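Long-range contacts in poly-beta-hydroxybuterate polymerase (Cupriavidus necator, PDB 5T6O), which probably acts as an acyltransferase that polymerises hydroxybutyryl units into polyhydroxybutyrate without a template, this chain being its catalytic domain: residues V125-A130 with V261-A266; L145-L150 with H281-T286; L150-T155 with H243-N248. The protein carries 1 engineered substitution. All coordinates share one frame; numbering follows the deposited sequence.

Interaction 1: V125-A130 with V261-A266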
loop_
_atom_site.group_PDB
_atom_site.type_symbol
_atom_site.label_atom_id
_atom_site.label_comp_id
_atom_site.label_asym_id
_atom_site.label_seq_id
_atom_site.Cartn_x
_atom_site.Cartn_y
_atom_site.Cartn_z
ATOM N N VAL A 125 -9.410 26.743 -12.520
ATOM C CA VAL A 125 -8.783 28.053 -12.617
ATOM C C VAL A 125 -7.390 27.941 -13.229
ATOM O O VAL A 125 -6.953 28.846 -13.952
ATOM C CB VAL A 125 -8.776 28.779 -11.261
ATOM C CG1 VAL A 125 -7.622 28.314 -10.372
ATOM C CG2 VAL A 125 -8.717 30.271 -11.528
ATOM N N SER A 126 -6.694 26.823 -13.006
ATOM C CA SER A 126 -5.390 26.640 -13.645
ATOM C C SER A 126 -5.535 26.526 -15.156
ATOM O O SER A 126 -4.728 27.089 -15.909
ATOM C CB SER A 126 -4.690 25.402 -13.078
ATOM O OG SER A 126 -4.459 25.562 -11.684
ATOM N N THR A 127 -6.557 25.793 -15.620
ATOM C CA THR A 127 -6.795 25.699 -17.056
ATOM C C THR A 127 -7.093 27.072 -17.644
ATOM O O THR A 127 -6.558 27.437 -18.697
ATOM C CB THR A 127 -7.943 24.721 -17.327
ATOM O OG1 THR A 127 -7.597 23.435 -16.796
ATOM C CG2 THR A 127 -8.229 24.606 -18.827
ATOM N N ALA A 128 -7.918 27.862 -16.950
ATOM C CA ALA A 128 -8.281 29.191 -17.437
ATOM C C ALA A 128 -7.061 30.092 -17.573
ATOM O O ALA A 128 -6.925 30.815 -18.568
ATOM C CB ALA A 128 -9.309 29.829 -16.501
ATOM N N LEU A 129 -6.171 30.081 -16.577
ATOM C CA LEU A 129 -4.987 30.926 -16.668
ATOM C C LEU A 129 -4.039 30.437 -17.757
ATOM O O LEU A 129 -3.399 31.251 -18.430
ATOM C CB LEU A 129 -4.291 30.995 -15.306
ATOM C CG LEU A 129 -5.043 31.849 -14.283
ATOM C CD1 LEU A 129 -4.432 31.677 -12.909
ATOM C CD2 LEU A 129 -5.026 33.323 -14.690
ATOM N N ALA A 130 -3.963 29.120 -17.971
ATOM C CA ALA A 130 -3.160 28.608 -19.076
ATOM C C ALA A 130 -3.752 29.023 -20.423
ATOM O O ALA A 130 -3.011 29.349 -21.357
ATOM C CB ALA A 130 -3.034 27.088 -18.980
ATOM N N VAL A 261 -7.050 27.091 -27.743
ATOM C CA VAL A 261 -5.592 27.147 -27.577
ATOM C C VAL A 261 -5.107 25.895 -26.871
ATOM O O VAL A 261 -5.841 25.245 -26.112
ATOM C CB VAL A 261 -5.140 28.396 -26.784
ATOM C CG1 VAL A 261 -5.405 29.669 -27.583
ATOM C CG2 VAL A 261 -5.824 28.445 -25.422
ATOM N N PRO A 262 -3.846 25.522 -27.116
ATOM C CA PRO A 262 -3.253 24.401 -26.379
ATOM C C PRO A 262 -3.034 24.777 -24.921
ATOM O O PRO A 262 -2.702 25.923 -24.604
ATOM C CB PRO A 262 -1.918 24.161 -27.100
ATOM C CG PRO A 262 -2.053 24.869 -28.429
ATOM C CD PRO A 262 -2.927 26.050 -28.140
ATOM N N VAL A 263 -3.223 23.804 -24.034
ATOM C CA VAL A 263 -3.080 24.012 -22.594
ATOM C C VAL A 263 -1.690 23.540 -22.177
ATOM O O VAL A 263 -1.379 22.346 -22.239
ATOM C CB VAL A 263 -4.165 23.281 -21.800
ATOM C CG1 VAL A 263 -3.882 23.390 -20.301
ATOM C CG2 VAL A 263 -5.540 23.839 -22.139
ATOM N N ASP A 264 -0.862 24.480 -21.727
ATOM C CA ASP A 264 0.446 24.196 -21.143
ATOM C C ASP A 264 0.452 24.836 -19.761
ATOM O O ASP A 264 0.552 26.062 -19.645
ATOM C CB ASP A 264 1.568 24.753 -22.020
ATOM C CG ASP A 264 2.968 24.487 -21.455
ATOM O OD1 ASP A 264 3.109 24.005 -20.307
ATOM O OD2 ASP A 264 3.944 24.786 -22.173
ATOM N N LEU A 265 0.328 24.015 -18.715
ATOM C CA LEU A 265 0.240 24.568 -17.365
ATOM C C LEU A 265 1.497 25.333 -16.976
ATOM O O LEU A 265 1.435 26.194 -16.089
ATOM C CB LEU A 265 -0.026 23.460 -16.342
ATOM C CG LEU A 265 -1.357 22.706 -16.432
ATOM C CD1 LEU A 265 -1.347 21.496 -15.504
ATOM C CD2 LEU A 265 -2.534 23.615 -16.113
ATOM N N ALA A 266 2.639 25.044 -17.609
ATOM C CA ALA A 266 3.843 25.810 -17.305
ATOM C C ALA A 266 3.731 27.257 -17.763
ATOM O O ALA A 266 4.510 28.097 -17.302
ATOM C CB ALA A 266 5.078 25.158 -17.939
HETATM O O HOH W 1 -1.538 27.133 -22.456
#

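Interaction 2: L145-L150 with H281-T286. With SO4 (sulfate ion), chain B.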
loop_
_atom_site.group_PDB
_atom_site.type_symbol
_atom_site.label_atom_id
_atom_site.label_comp_id
_atom_site.label_asym_id
_atom_site.label_seq_id
_atom_site.Cartn_x
_atom_site.Cartn_y
_atom_site.Cartn_z
ATOM N N LEU A 145 -3.376 27.092 -5.015
ATOM C CA LEU A 145 -4.053 25.839 -5.349
ATOM C C LEU A 145 -4.251 25.050 -4.062
ATOM O O LEU A 145 -3.310 24.446 -3.548
ATOM C CB LEU A 145 -3.230 25.047 -6.361
ATOM C CG LEU A 145 -3.040 25.714 -7.727
ATOM C CD1 LEU A 145 -2.220 24.792 -8.650
ATOM C CD2 LEU A 145 -4.397 26.045 -8.363
ATOM N N LEU A 146 -5.474 25.060 -3.532
ATOM C CA LEU A 146 -5.800 24.266 -2.359
ATOM C C LEU A 146 -6.339 22.914 -2.811
ATOM O O LEU A 146 -7.363 22.856 -3.505
ATOM C CB LEU A 146 -6.831 24.980 -1.484
ATOM C CG LEU A 146 -6.474 26.394 -1.018
ATOM C CD1 LEU A 146 -7.558 26.890 -0.060
ATOM C CD2 LEU A 146 -5.107 26.438 -0.333
ATOM N N THR A 147 -5.641 21.834 -2.447
ATOM C CA THR A 147 -6.171 20.483 -2.635
ATOM C C THR A 147 -6.602 20.259 -4.086
ATOM O O THR A 147 -7.717 19.824 -4.376
ATOM C CB THR A 147 -7.329 20.255 -1.657
ATOM O OG1 THR A 147 -6.898 20.672 -0.364
ATOM C CG2 THR A 147 -7.724 18.798 -1.568
ATOM N N THR A 148 -5.696 20.558 -5.011
ATOM C CA THR A 148 -6.014 20.585 -6.438
ATOM C C THR A 148 -5.305 19.453 -7.168
ATOM O O THR A 148 -4.101 19.257 -6.993
ATOM C CB THR A 148 -5.600 21.929 -7.037
ATOM O OG1 THR A 148 -6.386 22.966 -6.445
ATOM C CG2 THR A 148 -5.750 21.938 -8.569
ATOM N N LEU A 149 -6.041 18.722 -7.999
ATOM C CA LEU A 149 -5.429 17.756 -8.903
ATOM C C LEU A 149 -5.111 18.440 -10.225
ATOM O O LEU A 149 -5.998 19.026 -10.857
ATOM C CB LEU A 149 -6.354 16.560 -9.132
ATOM C CG LEU A 149 -6.543 15.646 -7.921
ATOM C CD1 LEU A 149 -7.672 14.625 -8.190
ATOM C CD2 LEU A 149 -5.227 14.942 -7.585
ATOM N N LEU A 150 -3.841 18.398 -10.620
ATOM C CA LEU A 150 -3.425 18.681 -11.985
ATOM C C LEU A 150 -2.861 17.440 -12.662
ATOM O O LEU A 150 -3.210 17.135 -13.818
ATOM C CB LEU A 150 -2.377 19.806 -12.001
ATOM C CG LEU A 150 -2.815 21.158 -11.431
ATOM C CD1 LEU A 150 -1.661 22.161 -11.519
ATOM C CD2 LEU A 150 -4.075 21.694 -12.124
ATOM N N HIS A 281 -7.698 11.325 1.013
ATOM C CA HIS A 281 -7.766 10.228 0.050
ATOM C C HIS A 281 -8.674 10.541 -1.124
ATOM O O HIS A 281 -8.906 9.675 -1.970
ATOM C CB HIS A 281 -8.202 8.949 0.751
ATOM C CG HIS A 281 -7.238 8.529 1.811
ATOM N ND1 HIS A 281 -5.921 8.232 1.532
ATOM C CD2 HIS A 281 -7.373 8.427 3.153
ATOM C CE1 HIS A 281 -5.292 7.931 2.654
ATOM N NE2 HIS A 281 -6.151 8.040 3.652
ATOM N N ILE A 282 -9.182 11.761 -1.192
ATOM C CA ILE A 282 -9.881 12.256 -2.370
ATOM C C ILE A 282 -8.913 12.945 -3.320
ATOM O O ILE A 282 -8.918 12.698 -4.530
ATOM C CB ILE A 282 -11.023 13.190 -1.915
ATOM C CG1 ILE A 282 -12.074 12.374 -1.161
ATOM C CG2 ILE A 282 -11.651 13.910 -3.088
ATOM C CD1 ILE A 282 -13.152 13.205 -0.543
ATOM N N VAL A 283 -8.048 13.790 -2.769
ATOM C CA VAL A 283 -6.899 14.357 -3.466
ATOM C C VAL A 283 -5.663 13.912 -2.686
ATOM O O VAL A 283 -5.271 14.597 -1.730
ATOM C CB VAL A 283 -7.001 15.892 -3.552
ATOM C CG1 VAL A 283 -5.787 16.495 -4.244
ATOM C CG2 VAL A 283 -8.293 16.324 -4.265
ATOM N N PRO A 284 -5.041 12.775 -3.022
ATOM C CA PRO A 284 -3.836 12.349 -2.294
ATOM C C PRO A 284 -2.816 13.476 -2.226
ATOM O O PRO A 284 -2.616 14.206 -3.197
ATOM C CB PRO A 284 -3.315 11.174 -3.133
ATOM C CG PRO A 284 -4.570 10.597 -3.768
ATOM C CD PRO A 284 -5.429 11.811 -4.070
ATOM N N TRP A 285 -2.169 13.630 -1.069
ATOM C CA TRP A 285 -1.250 14.757 -0.939
ATOM C C TRP A 285 -0.087 14.621 -1.908
ATOM O O TRP A 285 0.416 15.629 -2.415
ATOM C CB TRP A 285 -0.761 14.918 0.512
ATOM C CG TRP A 285 0.416 14.064 0.954
ATOM C CD1 TRP A 285 0.354 12.879 1.624
ATOM C CD2 TRP A 285 1.817 14.363 0.796
ATOM N NE1 TRP A 285 1.625 12.412 1.881
ATOM C CE2 TRP A 285 2.540 13.300 1.375
ATOM C CE3 TRP A 285 2.524 15.419 0.217
ATOM C CZ2 TRP A 285 3.933 13.265 1.397
ATOM C CZ3 TRP A 285 3.918 15.386 0.238
ATOM C CH2 TRP A 285 4.602 14.316 0.823
ATOM N N THR A 286 0.308 13.385 -2.224
ATOM C CA THR A 286 1.375 13.177 -3.195
ATOM C C THR A 286 0.943 13.609 -4.591
ATOM O O THR A 286 1.781 14.037 -5.400
ATOM C CB THR A 286 1.786 11.706 -3.196
ATOM O OG1 THR A 286 0.625 10.895 -3.392
ATOM C CG2 THR A 286 2.402 11.334 -1.860
HETATM S S SO4 B . 2.448 9.195 4.124
HETATM O O1 SO4 B . 3.661 9.409 4.910
HETATM O O2 SO4 B . 2.121 7.769 4.161
HETATM O O3 SO4 B . 1.336 9.952 4.700
HETATM O O4 SO4 B . 2.687 9.617 2.741
#

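Interaction 3: L150-T155 with H243-N248. With SO4 (sulfate ion), chain D.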
loop_
_atom_site.group_PDB
_atom_site.type_symbol
_atom_site.label_atom_id
_atom_site.label_comp_id
_atom_site.label_asym_id
_atom_site.label_seq_id
_atom_site.Cartn_x
_atom_site.Cartn_y
_atom_site.Cartn_z
ATOM N N LEU A 150 -3.841 18.398 -10.620
ATOM C CA LEU A 150 -3.425 18.681 -11.985
ATOM C C LEU A 150 -2.861 17.440 -12.662
ATOM O O LEU A 150 -3.210 17.135 -13.818
ATOM C CB LEU A 150 -2.377 19.806 -12.001
ATOM C CG LEU A 150 -2.815 21.158 -11.431
ATOM C CD1 LEU A 150 -1.661 22.161 -11.519
ATOM C CD2 LEU A 150 -4.075 21.694 -12.124
ATOM N N ASP A 151 -2.003 16.707 -11.953
ATOM C CA ASP A 151 -1.544 15.383 -12.366
ATOM C C ASP A 151 -2.415 14.357 -11.655
ATOM O O ASP A 151 -2.408 14.274 -10.424
ATOM C CB ASP A 151 -0.063 15.199 -12.016
ATOM C CG ASP A 151 0.518 13.881 -12.512
ATOM O OD1 ASP A 151 -0.236 12.935 -12.846
ATOM O OD2 ASP A 151 1.763 13.794 -12.547
ATOM N N PHE A 152 -3.187 13.591 -12.428
ATOM C CA PHE A 152 -4.164 12.669 -11.871
ATOM C C PHE A 152 -3.633 11.239 -11.790
ATOM O O PHE A 152 -4.414 10.300 -11.589
ATOM C CB PHE A 152 -5.470 12.727 -12.692
ATOM C CG PHE A 152 -6.248 14.027 -12.531
ATOM C CD1 PHE A 152 -5.753 15.222 -13.046
ATOM C CD2 PHE A 152 -7.481 14.044 -11.895
ATOM C CE1 PHE A 152 -6.461 16.415 -12.900
ATOM C CE2 PHE A 152 -8.203 15.238 -11.741
ATOM C CZ PHE A 152 -7.694 16.417 -12.248
ATOM N N ALA A 153 -2.320 11.053 -11.925
ATOM C CA ALA A 153 -1.754 9.712 -11.833
ATOM C C ALA A 153 -2.114 9.064 -10.502
ATOM O O ALA A 153 -2.159 9.725 -9.461
ATOM C CB ALA A 153 -0.231 9.759 -12.003
ATOM N N ASP A 154 -2.409 7.766 -10.548
ATOM C CA ASP A 154 -2.614 6.940 -9.356
ATOM C C ASP A 154 -3.849 7.344 -8.555
ATOM O O ASP A 154 -3.892 7.158 -7.335
ATOM C CB ASP A 154 -1.376 6.961 -8.455
ATOM C CG ASP A 154 -0.115 6.599 -9.205
ATOM O OD1 ASP A 154 -0.148 5.614 -9.973
ATOM O OD2 ASP A 154 0.899 7.309 -9.040
ATOM N N THR A 155 -4.872 7.889 -9.213
ATOM C CA THR A 155 -6.109 8.175 -8.499
ATOM C C THR A 155 -7.028 6.962 -8.400
ATOM O O THR A 155 -8.040 7.031 -7.693
ATOM C CB THR A 155 -6.844 9.351 -9.150
ATOM O OG1 THR A 155 -6.801 9.219 -10.573
ATOM C CG2 THR A 155 -6.199 10.680 -8.741
ATOM N N HIS A 243 -10.364 13.233 -19.621
ATOM C CA HIS A 243 -9.076 13.854 -19.907
ATOM C C HIS A 243 -8.233 14.089 -18.661
ATOM O O HIS A 243 -7.063 14.470 -18.788
ATOM C CB HIS A 243 -9.285 15.175 -20.657
ATOM C CG HIS A 243 -9.855 14.992 -22.033
ATOM N ND1 HIS A 243 -9.151 14.388 -23.051
ATOM C CD2 HIS A 243 -11.068 15.310 -22.550
ATOM C CE1 HIS A 243 -9.901 14.352 -24.140
ATOM N NE2 HIS A 243 -11.071 14.900 -23.861
ATOM N N THR A 244 -8.789 13.869 -17.470
ATOM C CA THR A 244 -7.984 13.954 -16.257
ATOM C C THR A 244 -7.853 12.576 -15.607
ATOM O O THR A 244 -6.825 11.909 -15.780
ATOM C CB THR A 244 -8.561 15.010 -15.292
ATOM O OG1 THR A 244 -9.819 14.585 -14.753
ATOM C CG2 THR A 244 -8.763 16.330 -16.013
ATOM N N TYR A 245 -8.890 12.111 -14.903
ATOM C CA TYR A 245 -8.791 10.831 -14.204
ATOM C C TYR A 245 -8.376 9.688 -15.127
ATOM O O TYR A 245 -7.571 8.835 -14.739
ATOM C CB TYR A 245 -10.118 10.491 -13.529
ATOM C CG TYR A 245 -10.371 11.290 -12.283
ATOM C CD1 TYR A 245 -9.875 10.869 -11.048
ATOM C CD2 TYR A 245 -11.104 12.466 -12.329
ATOM C CE1 TYR A 245 -10.111 11.603 -9.904
ATOM C CE2 TYR A 245 -11.335 13.203 -11.192
ATOM C CZ TYR A 245 -10.839 12.767 -9.984
ATOM O OH TYR A 245 -11.081 13.505 -8.851
ATOM N N LEU A 246 -8.918 9.641 -16.348
ATOM C CA LEU A 246 -8.664 8.460 -17.171
ATOM C C LEU A 246 -7.389 8.573 -17.998
ATOM O O LEU A 246 -6.548 7.669 -17.972
ATOM C CB LEU A 246 -9.856 8.190 -18.093
ATOM C CG LEU A 246 -10.940 7.338 -17.445
ATOM C CD1 LEU A 246 -12.076 7.133 -18.421
ATOM C CD2 LEU A 246 -10.359 5.995 -17.022
ATOM N N GLN A 247 -7.235 9.658 -18.747
ATOM C CA GLN A 247 -6.126 9.791 -19.675
ATOM C C GLN A 247 -5.050 10.748 -19.193
ATOM O O GLN A 247 -3.965 10.772 -19.783
ATOM C CB GLN A 247 -6.651 10.231 -21.046
ATOM C CG GLN A 247 -7.537 9.151 -21.658
ATOM C CD GLN A 247 -8.218 9.580 -22.941
ATOM O OE1 GLN A 247 -8.065 10.713 -23.402
ATOM N NE2 GLN A 247 -8.980 8.666 -23.525
ATOM N N ASN A 248 -5.320 11.524 -18.144
ATOM C CA ASN A 248 -4.307 12.324 -17.446
ATOM C C ASN A 248 -3.495 13.181 -18.417
ATOM O O ASN A 248 -2.262 13.130 -18.458
ATOM C CB ASN A 248 -3.380 11.423 -16.621
ATOM C CG ASN A 248 -2.594 12.204 -15.585
ATOM O OD1 ASN A 248 -3.009 13.293 -15.169
ATOM N ND2 ASN A 248 -1.459 11.658 -15.165
HETATM S S SO4 D . -13.961 15.301 -26.123
HETATM O O1 SO4 D . -12.998 16.078 -26.898
HETATM O O2 SO4 D . -13.264 14.145 -25.547
HETATM O O3 SO4 D . -15.073 14.854 -26.962
HETATM O O4 SO4 D . -14.546 16.143 -25.078
HETATM O O HOH W 2 -3.603 15.766 -16.212
#

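Interaction 1: V125-A130 with V261-A266
The methyl CB of Ala130 lies over one face of the Asp264-Leu265 peptide, 3.8 Å from the backbone carbonyl Asp264 O; the contact holds no aromatic ring. The second flat group, the Asp264 carboxylate, starts from a CB that points away from helix 120-134 and is engaged by its own chain. The backbone N of Ala266 reaches Asp264 OD1 at 2.9 Å from above the carboxylate plane, 43° out of it, through a rather bent bond (140° at the hydrogen). This closes an Asx turn at the start of the short 3-10 segment. Asp264 O in turn accepts from Ser267 OG.

The rest of the direct contact is largely apolar. Val263 presents CG1, anti to its backbone N (chi1 173°), to Ala130 CB at 4.0 Å. Its other methyl, CG2, faces Thr127 CG2 at 4.3 Å. Leu265 brings the tip of its branch, CD2, to 4.1 Å from both Ser126 CB and Ser126 O. Ser126 OG is bonded to Gly122 O and Thr127 OG1 to Thr123 O, so their hydroxyls are already satisfied within the helix.

One water joins the two backbones. It donates to Ala130 O at 2.9 Å and to Pro262 O at 2.7 Å, and accepts from Asp264 N at 2.8 Å.

In the alpha/beta hydrolase fold helix 120-134 packs beside strand 140-146 and helix 89-108. The segment 261-266 leaves the small hairpin of strands 257-258 and 261-262 and runs past this helix, with Val258 backing both Thr127 and Val263. The chemistry is thus divided: methyl groups meet at ordinary van der Waals spacing, while the bridging water, which donates twice and accepts once, ties the loop backbone to the helix at Ala130.

Interaction 2: L145-L150 with H281-T286
Thr147 and Val283 are the points of closest backbone approach, their CA atoms 6.2 Å apart: Thr147, in the left-handed region, directly follows strand 140-146, while Val283 lies in the loop some residues beyond the neighbouring parallel strand 272-277. Both strands belong to the central sheet of the alpha/beta hydrolase fold, and the contact joins the loops that follow their C-terminal ends.

Val283 is the central side chain, wedged between Thr147 and Leu149. Thr147 comes obliquely across it with its methyl, CG2 lying 3.6 Å from Val283 CB, and the carbonyl Thr147 O rests 3.5 Å from Val283 CG2. The other branch of the valine, CG1, is anti to the backbone N (chi1 178°) and meets Leu149 CD2 at 3.7 Å. The leucine runs alongside the valine in the reverse sense, and its CG lies near the same methyl.

Polar groups of both loops find partners of their own. Thr148 points away from the valine and its OG1 gives a 3.1 Å bond to Leu146 O, from above the carbonyl plane. Leu149 O accepts from Thr123 OG1. In the second loop Asp280 OD1 takes both Ile282 N and Val283 N, fixing the loop before Pro284, the N-cap residue of helix 285-289. Ile282 further packs on Val160 of the second subunit.

Beyond the contact Trp285 carries Thr286 CG2 over the centre of one face, 3.8 Å above the ring plane. At its edge the indole N-H points to a sulfate ion, probably from the crystallisation liquor and also held by Arg278: Trp285 NE1 donates to sulfate O4 over 3.1 Å, at 160°, with the oxygen near the ring plane.

Interaction 3: L150-T155 with H243-N248
Asp151 OD1 is gripped by two N-H donors that arrive from opposite faces of its carboxylate: Asn248 ND2 at 2.9 Å (164° at the hydrogen) from across the contact, and the backbone N of Ala153 at 3.0 Å, which closes an Asx turn. CG of Asp151 is anti to its backbone N (chi1 -176°), on the side of the chain that follows.

Asn248, positive in phi just after helix 234-246, also uses its oxygen. Asn248 OD1 accepts from Phe152 N at 2.8 Å, the donor well above the carbonyl plane, and takes a water that also donates to Leu150 O.

Beside this polar corner Phe152 packs against the end of the helix. Thr244 CB sits almost squarely over one ring face, 3.3 Å from the ring centroid, a close CH-pi contact, while Thr244 OG1 bonds back to Tyr240 O. The edge of the same ring points to the face of Tyr245 in a T-shaped pair, centroids 5.0 Å apart and planes at 70°. Thr155 crosses Tyr245 at about a right angle; its OG1 lies 3.5 Å from Tyr245 CD1 and donates to Phe152 O at 2.8 Å, across a type II turn from Phe152 to Thr155.

The contact thus fastens the loop after strand 140-146 to the helix end. Both ends of the Asn248 amide are used, N-H toward the carboxylate and oxygen toward a backbone N-H, which fixes its rotation; the two donors on OD1 would probably favour a charged Asp151.

In the fold
The three contacts meet around the loop that leaves strand 140-146. Interactions 2 and 3, with centres about 11 Å apart, share Leu150; Leu149 CD1 touches Tyr245 OH at 3.6 Å, so successive residues of one loop serve both contacts. Interaction 1, its centre about 18 Å from that of interaction 2, joins them through Leu265 CD1 on Leu150 CB (4.0 Å) and Ser126 CB on Leu150 CD2 (3.9 Å). Helix 120-134, used in interaction 1, begins just after strand 113-118, at the turn where this fold usually carries its nucleophile, and interaction 2 lies at the strand ends where its active sites gather. Interaction 3 is nested inside both chain loops.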